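Local coordinates for protein prefoldin beta subunit 2 (Thermococcus sp., PDB 3AEI) that probably forms part of a prefoldin chaperone, a coiled-coil protein that captures unfolded chains and hands them to group II chaperonin, at residues V4-L9 and E89-L94; S22-M27 and R75-L80. All coordinates share one frame; numbering follows the deposited sequence. Where two conformers were deposited one is given.

Interaction 1 (V4-L9 and E89-L94); sequences VRAYEL and EELSKL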
loop_
_atom_site.group_PDB
_atom_site.type_symbol
_atom_site.label_atom_id
_atom_site.label_comp_id
_atom_site.label_asym_id
_atom_site.label_seq_id
_atom_site.Cartn_x
_atom_site.Cartn_y
_atom_site.Cartn_z
ATOM N N VAL A 4 -27.150 1.304 -21.838
ATOM C CA VAL A 4 -25.948 0.480 -21.840
ATOM C C VAL A 4 -24.718 1.261 -22.323
ATOM O O VAL A 4 -23.627 1.122 -21.750
ATOM C CB VAL A 4 -26.203 -0.809 -22.669
ATOM C CG1 VAL A 4 -24.898 -1.562 -22.926
ATOM C CG2 VAL A 4 -27.201 -1.694 -21.894
ATOM N N ARG A 5 -24.893 2.086 -23.353
ATOM C CA ARG A 5 -23.793 2.892 -23.876
ATOM C C ARG A 5 -23.376 3.880 -22.778
ATOM O O ARG A 5 -22.189 4.141 -22.582
ATOM C CB ARG A 5 -24.245 3.643 -25.135
ATOM C CG ARG A 5 -23.123 4.090 -26.072
ATOM C CD ARG A 5 -22.470 5.373 -25.608
ATOM N NE ARG A 5 -21.414 5.832 -26.510
ATOM C CZ ARG A 5 -20.220 5.258 -26.636
ATOM N NH1 ARG A 5 -19.909 4.185 -25.921
ATOM N NH2 ARG A 5 -19.329 5.769 -27.470
ATOM N N ALA A 6 -24.355 4.422 -22.059
ATOM C CA ALA A 6 -24.062 5.357 -20.985
ATOM C C ALA A 6 -23.331 4.653 -19.843
ATOM O O ALA A 6 -22.363 5.185 -19.299
ATOM C CB ALA A 6 -25.348 6.006 -20.453
ATOM N N TYR A 7 -23.774 3.451 -19.485
ATOM C CA TYR A 7 -23.141 2.726 -18.373
ATOM C C TYR A 7 -21.673 2.465 -18.687
ATOM O O TYR A 7 -20.801 2.602 -17.831
ATOM C CB TYR A 7 -23.858 1.401 -18.124
ATOM C CG TYR A 7 -23.197 0.554 -17.069
ATOM C CD1 TYR A 7 -23.349 0.841 -15.717
ATOM C CD2 TYR A 7 -22.457 -0.561 -17.431
ATOM C CE1 TYR A 7 -22.786 0.024 -14.752
ATOM C CE2 TYR A 7 -21.893 -1.375 -16.487
ATOM C CZ TYR A 7 -22.059 -1.086 -15.154
ATOM O OH TYR A 7 -21.488 -1.926 -14.231
ATOM N N GLU A 8 -21.396 2.085 -19.924
ATOM C CA GLU A 8 -20.020 1.816 -20.323
ATOM C C GLU A 8 -19.173 3.083 -20.365
ATOM O O GLU A 8 -17.966 3.033 -20.120
ATOM C CB GLU A 8 -19.999 1.089 -21.659
ATOM C CG GLU A 8 -20.691 -0.258 -21.553
ATOM C CD GLU A 8 -20.574 -1.075 -22.805
ATOM O OE1 GLU A 8 -21.180 -2.165 -22.858
ATOM O OE2 GLU A 8 -19.873 -0.628 -23.734
ATOM N N LEU A 9 -19.784 4.222 -20.675
ATOM C CA LEU A 9 -19.028 5.468 -20.652
ATOM C C LEU A 9 -18.785 5.813 -19.186
ATOM O O LEU A 9 -17.714 6.300 -18.825
ATOM C CB LEU A 9 -19.773 6.598 -21.356
ATOM C CG LEU A 9 -19.801 6.544 -22.889
ATOM C CD1 LEU A 9 -20.845 7.508 -23.441
ATOM C CD2 LEU A 9 -18.444 6.874 -23.448
ATOM N N GLU A 89 -18.837 14.889 -22.058
ATOM C CA GLU A 89 -19.559 15.506 -23.160
ATOM C C GLU A 89 -20.412 14.464 -23.881
ATOM O O GLU A 89 -21.547 14.747 -24.267
ATOM C CB GLU A 89 -18.587 16.161 -24.144
ATOM C CG GLU A 89 -17.688 17.215 -23.518
ATOM C CD GLU A 89 -16.751 17.868 -24.526
ATOM O OE1 GLU A 89 -16.278 17.159 -25.443
ATOM O OE2 GLU A 89 -16.476 19.086 -24.391
ATOM N N GLU A 90 -19.878 13.261 -24.068
ATOM C CA GLU A 90 -20.656 12.220 -24.742
ATOM C C GLU A 90 -21.875 11.912 -23.891
ATOM O O GLU A 90 -22.994 11.808 -24.392
ATOM C CB GLU A 90 -19.858 10.934 -24.916
ATOM C CG GLU A 90 -18.780 10.962 -25.969
ATOM C CD GLU A 90 -18.137 9.593 -26.164
ATOM O OE1 GLU A 90 -18.858 8.637 -26.528
ATOM O OE2 GLU A 90 -16.914 9.472 -25.949
ATOM N N LEU A 91 -21.647 11.754 -22.594
ATOM C CA LEU A 91 -22.735 11.455 -21.681
ATOM C C LEU A 91 -23.801 12.539 -21.770
ATOM O O LEU A 91 -24.989 12.253 -21.664
ATOM C CB LEU A 91 -22.216 11.338 -20.242
ATOM C CG LEU A 91 -21.516 9.995 -19.986
ATOM C CD1 LEU A 91 -20.796 9.988 -18.651
ATOM C CD2 LEU A 91 -22.544 8.894 -20.032
ATOM N N SER A 92 -23.373 13.780 -21.990
ATOM C CA SER A 92 -24.315 14.892 -22.077
ATOM C C SER A 92 -25.137 14.838 -23.369
ATOM O O SER A 92 -26.338 15.117 -23.360
ATOM C CB SER A 92 -23.558 16.219 -21.975
ATOM O OG SER A 92 -24.344 17.180 -21.302
ATOM N N LYS A 93 -24.496 14.471 -24.476
ATOM C CA LYS A 93 -25.179 14.371 -25.763
ATOM C C LYS A 93 -26.225 13.248 -25.809
ATOM O O LYS A 93 -27.128 13.277 -26.641
ATOM C CB LYS A 93 -24.161 14.148 -26.885
ATOM C CG LYS A 93 -23.201 15.303 -27.093
ATOM C CD LYS A 93 -22.072 14.937 -28.056
ATOM C CE LYS A 93 -21.066 16.078 -28.200
ATOM N NZ LYS A 93 -19.890 15.689 -29.029
ATOM N N LEU A 94 -26.107 12.262 -24.924
ATOM C CA LEU A 94 -27.040 11.134 -24.904
ATOM C C LEU A 94 -28.377 11.433 -24.207
ATOM O O LEU A 94 -28.425 11.896 -23.061
ATOM C CB LEU A 94 -26.367 9.915 -24.255
ATOM C CG LEU A 94 -25.304 9.179 -25.087
ATOM C CD1 LEU A 94 -24.535 8.183 -24.232
ATOM C CD2 LEU A 94 -25.983 8.453 -26.242
#

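Interaction 2 (S22-M27 and R75-L80); sequences SLELKM and REIEKL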
loop_
_atom_site.group_PDB
_atom_site.type_symbol
_atom_site.label_atom_id
_atom_site.label_comp_id
_atom_site.label_asym_id
_atom_site.label_seq_id
_atom_site.Cartn_x
_atom_site.Cartn_y
_atom_site.Cartn_z
ATOM N N SER A 22 -5.564 9.547 -7.844
ATOM C CA SER A 22 -4.435 8.969 -7.131
ATOM C C SER A 22 -3.210 9.833 -7.435
ATOM O O SER A 22 -2.400 10.118 -6.558
ATOM C CB SER A 22 -4.208 7.524 -7.595
ATOM O OG SER A 22 -3.001 7.014 -7.044
ATOM N N LEU A 23 -3.085 10.266 -8.681
ATOM C CA LEU A 23 -1.945 11.098 -9.054
ATOM C C LEU A 23 -2.026 12.469 -8.403
ATOM O O LEU A 23 -1.009 12.990 -7.934
ATOM C CB LEU A 23 -1.890 11.267 -10.584
ATOM C CG LEU A 23 -1.745 10.005 -11.392
ATOM C CD1 LEU A 23 -1.752 10.407 -12.867
ATOM C CD2 LEU A 23 -0.446 9.287 -11.029
ATOM N N GLU A 24 -3.220 13.077 -8.335
ATOM C CA GLU A 24 -3.309 14.392 -7.713
ATOM C C GLU A 24 -2.930 14.303 -6.224
ATOM O O GLU A 24 -2.322 15.233 -5.669
ATOM C CB GLU A 24 -4.727 14.967 -7.852
ATOM C CG GLU A 24 -5.083 15.238 -9.269
ATOM C CD GLU A 24 -6.454 15.867 -9.447
ATOM O OE1 GLU A 24 -7.405 15.373 -8.804
ATOM O OE2 GLU A 24 -6.568 16.839 -10.241
ATOM N N LEU A 25 -3.297 13.193 -5.564
ATOM C CA LEU A 25 -2.958 13.065 -4.157
ATOM C C LEU A 25 -1.436 13.078 -3.950
ATOM O O LEU A 25 -0.914 13.769 -3.073
ATOM C CB LEU A 25 -3.556 11.768 -3.541
ATOM C CG LEU A 25 -3.056 11.450 -2.118
ATOM C CD1 LEU A 25 -3.486 12.519 -1.109
ATOM C CD2 LEU A 25 -3.585 10.096 -1.735
ATOM N N LYS A 26 -0.747 12.302 -4.763
ATOM C CA LYS A 26 0.698 12.213 -4.627
ATOM C C LYS A 26 1.284 13.558 -4.983
ATOM O O LYS A 26 2.209 14.025 -4.337
ATOM C CB LYS A 26 1.256 11.130 -5.544
ATOM C CG LYS A 26 0.867 9.714 -5.157
ATOM C CD LYS A 26 1.510 8.773 -6.173
ATOM C CE LYS A 26 1.039 7.352 -5.989
ATOM N NZ LYS A 26 -0.314 7.149 -6.574
ATOM N N MET A 27 0.729 14.201 -5.993
ATOM C CA MET A 27 1.276 15.487 -6.379
ATOM C C MET A 27 1.133 16.534 -5.252
ATOM O O MET A 27 2.095 17.261 -4.927
ATOM C CB MET A 27 0.625 15.974 -7.689
ATOM C CG MET A 27 1.255 17.261 -8.193
ATOM S SD MET A 27 0.440 17.714 -9.727
ATOM C CE MET A 27 -1.060 18.412 -9.111
ATOM N N ARG A 75 1.322 16.494 -16.141
ATOM C CA ARG A 75 1.113 16.048 -17.511
ATOM C C ARG A 75 0.135 14.874 -17.587
ATOM O O ARG A 75 -0.779 14.856 -18.409
ATOM C CB ARG A 75 2.456 15.648 -18.128
ATOM C CG ARG A 75 2.386 15.225 -19.589
ATOM C CD ARG A 75 3.786 14.998 -20.139
ATOM N NE ARG A 75 4.635 16.175 -19.966
ATOM C CZ ARG A 75 4.411 17.351 -20.544
ATOM N NH1 ARG A 75 5.236 18.362 -20.323
ATOM N NH2 ARG A 75 3.368 17.516 -21.345
ATOM N N GLU A 76 0.339 13.879 -16.730
ATOM C CA GLU A 76 -0.530 12.711 -16.725
ATOM C C GLU A 76 -1.953 13.110 -16.325
ATOM O O GLU A 76 -2.921 12.636 -16.930
ATOM C CB GLU A 76 0.043 11.645 -15.785
ATOM C CG GLU A 76 1.316 11.043 -16.330
ATOM C CD GLU A 76 2.054 10.149 -15.351
ATOM O OE1 GLU A 76 1.858 10.297 -14.121
ATOM O OE2 GLU A 76 2.853 9.308 -15.830
ATOM N N ILE A 77 -2.065 14.010 -15.355
ATOM C CA ILE A 77 -3.359 14.490 -14.874
ATOM C C ILE A 77 -4.060 15.292 -15.973
ATOM O O ILE A 77 -5.264 15.141 -16.189
ATOM C CB ILE A 77 -3.190 15.367 -13.615
ATOM C CG1 ILE A 77 -2.767 14.469 -12.423
ATOM C CG2 ILE A 77 -4.474 16.187 -13.360
ATOM C CD1 ILE A 77 -2.137 15.217 -11.232
ATOM N N GLU A 78 -3.319 16.156 -16.673
ATOM C CA GLU A 78 -3.941 16.935 -17.748
ATOM C C GLU A 78 -4.482 16.020 -18.847
ATOM O O GLU A 78 -5.580 16.248 -19.377
ATOM C CB GLU A 78 -2.937 17.921 -18.366
ATOM C CG GLU A 78 -2.784 19.213 -17.573
ATOM C CD GLU A 78 -1.626 20.083 -18.053
ATOM O OE1 GLU A 78 -1.365 21.130 -17.412
ATOM O OE2 GLU A 78 -0.979 19.720 -19.063
ATOM N N LYS A 79 -3.730 14.975 -19.177
ATOM C CA LYS A 79 -4.177 14.054 -20.200
ATOM C C LYS A 79 -5.404 13.286 -19.764
ATOM O O LYS A 79 -6.309 13.054 -20.558
ATOM C CB LYS A 79 -3.069 13.082 -20.568
ATOM C CG LYS A 79 -1.969 13.765 -21.411
ATOM C CD LYS A 79 -0.894 12.779 -21.838
ATOM C CE LYS A 79 0.277 13.493 -22.510
ATOM N NZ LYS A 79 1.398 12.563 -22.781
ATOM N N LEU A 80 -5.445 12.892 -18.495
ATOM C CA LEU A 80 -6.608 12.142 -18.031
ATOM C C LEU A 80 -7.830 13.054 -17.928
ATOM O O LEU A 80 -8.944 12.633 -18.258
ATOM C CB LEU A 80 -6.312 11.470 -16.671
ATOM C CG LEU A 80 -5.269 10.355 -16.654
ATOM C CD1 LEU A 80 -4.862 10.076 -15.237
ATOM C CD2 LEU A 80 -5.777 9.114 -17.337
#

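Interaction 1 (V4-L9 and E89-L94)
Leu9 meets three residues of 89-94 at once and is the buried residue of this contact. Its CB rests against Leu91 CD2 at 3.8 Å, while its CD1 touches Leu94 CD1 at the same separation. Although the CB bond of Leu91 does not aim at the partner helix, its CD2 methyl reaches back far enough to pack on both Ala6 and Leu9. Ala6 meets Leu91 CD2 with its CB (4.0 Å) and with its carbonyl O, and its small side chain is consistent with the close approach of the backbones, Ala6 CA to Leu91 CA 6.3 Å. Leucines and an alanine meshing between antiparallel segments, the axes of 4-9 and 89-93 running 162° apart, are what an antiparallel coiled coil is built from, and this one joins the N-terminal part of helix 2-37 to the C-terminal end of helix 59-93, at the free ends of the hairpin.

The other side is looser and polar. Arg5, on the exposed flank, has two modelled conformers. In one of them a bend at chi2 (-81°) turns CD to Leu94 CD1, 3.7 Å away. In that conformer Arg5 NH2 lies 3.1 Å from Glu90 OE1, a salt bridge the other may not keep. The guanidinium and carboxylate planes stand 60° apart and OE1 approaches obliquely, a single-point contact and not a flat two-pronged pairing. There too, Leu9 CG lies over one guanidinium face, offset toward its rim. Leu9 CD2 comes within 3.6 Å of Glu90 OE1. Leu94 in addition touches Glu2, and Leu91 touches Gln10, both on helix 2-37. With one ion pair at the rim, partly open to solvent and seen in one Arg5 conformer, the helix ends are probably held together mainly by the thin leucine seam, the charges adding a modest, solvent-screened attraction.

Interaction 2 (S22-M27 and R75-L80)
Leu23 sends its CD1 methyl across to the flank of Glu76, 3.6 Å from Glu76 CB, the two side chains crossing at about a right angle. The same methyl touches Leu80 CD1 at 3.9 Å, and nearer the backbone Leu23 CB packs on Ile77 CG1 at 3.8 Å. Leu23 thus spans one full turn of the opposing helix, from Glu76 to Leu80.

Next comes Glu24, which contributes its hydrocarbon part: CG lies 3.5 Å from Ile77 CD1, while its carboxylate is engaged by Arg20 of the same helix in a salt bridge through OE1. Helices 2-37 and 59-93 run antiparallel here as the two arms of the prefoldin coiled-coil hairpin; the axes of 22-27 and 75-80 are 150° apart and approach to 9.9 Å. Ile77 points into the seam with CG1 anti to its carbonyl carbon (chi1 -70°), which sets CG1 against Leu23 CB, and its CD1 methyl lies between Glu24 and Met27. An alanine at Ile77 would probably open a gap facing Leu23 and Glu24 and deprive the Met27 thioether of its apolar partner in 75-80.

One turn beyond Leu23, Met27 reaches over: SD lies 3.9 Å from Ile77 CD1, and the bend at chi3 (78°) puts CE beside the same methyl. Met27 also packs on Tyr73 and Lys74 of helix 59-93.

Both contacts join helix 2-37 to helix 59-93, and interaction 2 is nested inside the long loop that interaction 1 closes. Their centres lie 24 Å apart, with about 11 Å between nearest atoms. Interaction 2 sits about 3 Å from the centre of the chain, interaction 1 about 26 Å out, at the free ends of the hairpin. Neither is a deep core: each buries just one of its six touching residues, and two of those in interaction 1 are exposed. Interaction 1 pairs its apolar seam with an ion pair seen in one Arg5 conformer, whereas interaction 2 has no hydrogen bond or salt bridge between its segments and keeps its salt bridge within one helix.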